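Long-range contact in acid phosphatase (Bacillus anthracis, PDB 2I34), which probably hydrolyses phosphate monoesters at acidic pH, as an acid phosphatase of the haloacid dehalogenase (HAD) superfamily, subfamily IIIB: residues I120-N125 with G142-T147. Numbering follows the deposited sequence.
Sequences IYYISN and GAPQAT. With WO4 (tungstate(VI)ion), chain D.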
loop_
_atom_site.group_PDB
_atom_site.type_symbol
_atom_site.label_atom_id
_atom_site.label_comp_id
_atom_site.label_asym_id
_atom_site.label_seq_id
_atom_site.Cartn_x
_atom_site.Cartn_y
_atom_site.Cartn_z
ATOM N N ILE A 120 16.406 -18.553 1.789
ATOM C CA ILE A 120 15.410 -17.735 1.115
ATOM C C ILE A 120 14.869 -18.535 -0.050
ATOM O O ILE A 120 15.643 -19.118 -0.812
ATOM C CB ILE A 120 16.047 -16.475 0.504
ATOM C CG1 ILE A 120 16.625 -15.557 1.594
ATOM C CG2 ILE A 120 15.046 -15.735 -0.373
ATOM C CD1 ILE A 120 17.816 -14.725 1.108
ATOM N N TYR A 121 13.547 -18.536 -0.206
ATOM C CA TYR A 121 12.912 -19.138 -1.391
ATOM C C TYR A 121 12.041 -18.116 -2.089
ATOM O O TYR A 121 11.146 -17.514 -1.481
ATOM C CB TYR A 121 12.121 -20.404 -1.023
ATOM C CG TYR A 121 13.058 -21.446 -0.488
ATOM C CD1 TYR A 121 13.757 -22.292 -1.354
ATOM C CD2 TYR A 121 13.331 -21.527 0.880
ATOM C CE1 TYR A 121 14.672 -23.216 -0.868
ATOM C CE2 TYR A 121 14.242 -22.474 1.381
ATOM C CZ TYR A 121 14.915 -23.300 0.499
ATOM O OH TYR A 121 15.834 -24.213 0.975
ATOM N N TYR A 122 12.350 -17.920 -3.363
ATOM C CA TYR A 122 11.608 -17.030 -4.231
ATOM C C TYR A 122 10.569 -17.887 -4.939
ATOM O O TYR A 122 10.873 -18.620 -5.882
ATOM C CB TYR A 122 12.538 -16.352 -5.240
ATOM C CG TYR A 122 13.730 -15.625 -4.643
ATOM C CD1 TYR A 122 13.586 -14.344 -4.104
ATOM C CD2 TYR A 122 15.003 -16.195 -4.653
ATOM C CE1 TYR A 122 14.667 -13.651 -3.588
ATOM C CE2 TYR A 122 16.110 -15.511 -4.107
ATOM C CZ TYR A 122 15.925 -14.223 -3.581
ATOM O OH TYR A 122 16.984 -13.491 -3.057
ATOM N N ILE A 123 9.347 -17.823 -4.433
ATOM C CA ILE A 123 8.276 -18.625 -4.964
ATOM C C ILE A 123 7.437 -17.668 -5.807
ATOM O O ILE A 123 6.747 -16.815 -5.263
ATOM C CB ILE A 123 7.461 -19.314 -3.838
ATOM C CG1 ILE A 123 8.378 -20.249 -3.058
ATOM C CG2 ILE A 123 6.285 -20.099 -4.422
ATOM C CD1 ILE A 123 7.658 -21.140 -2.012
ATOM N N SER A 124 7.497 -17.871 -7.126
ATOM C CA SER A 124 6.981 -16.938 -8.125
ATOM C C SER A 124 6.203 -17.680 -9.209
ATOM O O SER A 124 6.584 -18.784 -9.618
ATOM C CB SER A 124 8.157 -16.192 -8.769
ATOM O OG SER A 124 7.746 -15.424 -9.885
ATOM N N ASN A 125 5.130 -17.048 -9.681
ATOM C CA ASN A 125 4.327 -17.568 -10.770
ATOM C C ASN A 125 4.806 -17.175 -12.162
ATOM O O ASN A 125 4.130 -17.443 -13.143
ATOM C CB ASN A 125 2.858 -17.216 -10.550
ATOM C CG ASN A 125 2.231 -18.072 -9.471
ATOM O OD1 ASN A 125 2.839 -19.038 -9.014
ATOM N ND2 ASN A 125 1.015 -17.740 -9.072
ATOM N N GLY A 142 21.486 -8.146 -7.526
ATOM C CA GLY A 142 22.276 -8.621 -6.395
ATOM C C GLY A 142 21.445 -9.351 -5.353
ATOM O O GLY A 142 21.755 -9.311 -4.166
ATOM N N ALA A 143 20.376 -10.019 -5.791
ATOM C CA ALA A 143 19.591 -10.838 -4.873
ATOM C C ALA A 143 20.383 -12.099 -4.485
ATOM O O ALA A 143 20.925 -12.780 -5.351
ATOM C CB ALA A 143 18.254 -11.207 -5.500
ATOM N N PRO A 144 20.484 -12.397 -3.180
ATOM C CA PRO A 144 21.180 -13.615 -2.771
ATOM C C PRO A 144 20.484 -14.922 -3.176
ATOM O O PRO A 144 19.288 -14.937 -3.483
ATOM C CB PRO A 144 21.272 -13.482 -1.249
ATOM C CG PRO A 144 20.320 -12.496 -0.860
ATOM C CD PRO A 144 20.038 -11.602 -2.025
ATOM N N GLN A 145 21.254 -16.003 -3.201
ATOM C CA GLN A 145 20.724 -17.338 -3.494
ATOM C C GLN A 145 19.865 -17.345 -4.784
ATOM O O GLN A 145 18.775 -17.912 -4.820
ATOM C CB GLN A 145 19.939 -17.873 -2.273
ATOM C CG GLN A 145 20.758 -17.987 -0.978
ATOM C CD GLN A 145 19.886 -18.089 0.275
ATOM O OE1 GLN A 145 18.860 -18.758 0.273
ATOM N NE2 GLN A 145 20.286 -17.391 1.353
ATOM N N ALA A 146 20.385 -16.724 -5.844
ATOM C CA ALA A 146 19.704 -16.657 -7.137
ATOM C C ALA A 146 19.979 -17.904 -7.971
ATOM O O ALA A 146 20.605 -17.823 -9.034
ATOM C CB ALA A 146 20.138 -15.389 -7.899
ATOM N N THR A 147 19.492 -19.052 -7.489
ATOM C CA THR A 147 19.780 -20.356 -8.098
ATOM C C THR A 147 18.509 -21.164 -8.285
ATOM O O THR A 147 17.503 -20.896 -7.630
ATOM C CB THR A 147 20.724 -21.186 -7.204
ATOM O OG1 THR A 147 20.061 -21.515 -5.970
ATOM C CG2 THR A 147 21.995 -20.408 -6.905
HETATM W W WO4 D . 4.747 -13.393 -8.867
HETATM O O1 WO4 D . 4.397 -13.489 -10.867
HETATM O O2 WO4 D . 3.951 -11.621 -8.278
HETATM O O3 WO4 D . 6.744 -13.424 -8.904
HETATM O O4 WO4 D . 3.849 -15.066 -8.174
#
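With CG placed beside its backbone N (chi1 -54°), Tyr-122 reaches across to the loop, and its OH gives a hydrogen bond of 2.8 Å to the carbonyl O of Pro-144. Gln-145 extends from the loop toward the strand, its chain stretched beyond CG (chi2 162°), until its amide reaches Ile-120, with NE2 3.6 Å from Ile-120 CD1. There OE1 of Gln-145 accepts a hydrogen bond from the backbone N of Ile-120 at 2.9 Å, nearly straight at 164°, the donor lying a little out of the carbonyl plane. The contact thus illustrates how a connecting loop without regular structure can be fixed to a strand by reciprocal side-chain-to-backbone bonds. Around the Tyr-122 ring the carbonyl oxygens of Pro-144 and Gln-145 lie at the edge, the latter 3.7 Å from CE2, while CG2 of Ile-120 lies over one face, offset toward the rim. CB of Ala-143 comes within 3.6 Å of Tyr-122 OH, and CD1 of Ile-120 meets CG of Pro-144 at 3.9 Å, placing apolar atoms beside these polar links. At the far end of the strand segment, Asn-125 N gives a hydrogen bond to tungstate O4, while Ser-124 OG sits at a doubtfully short 2.4 Å from O3; the anion also binds Lys-161 and Asp-67 N and probably mimics phosphate in the active site. Strand 119-125 lies between strands 59-64 and 151-154 in the parallel sheet of this HAD fold. The 142-147 loop, leaving helix 131-141 through a Schellman motif at Gly-142, forms part of the crossover to strand 151-154, with helix 106-115 packing against Tyr-122, Pro-144 and Gln-145.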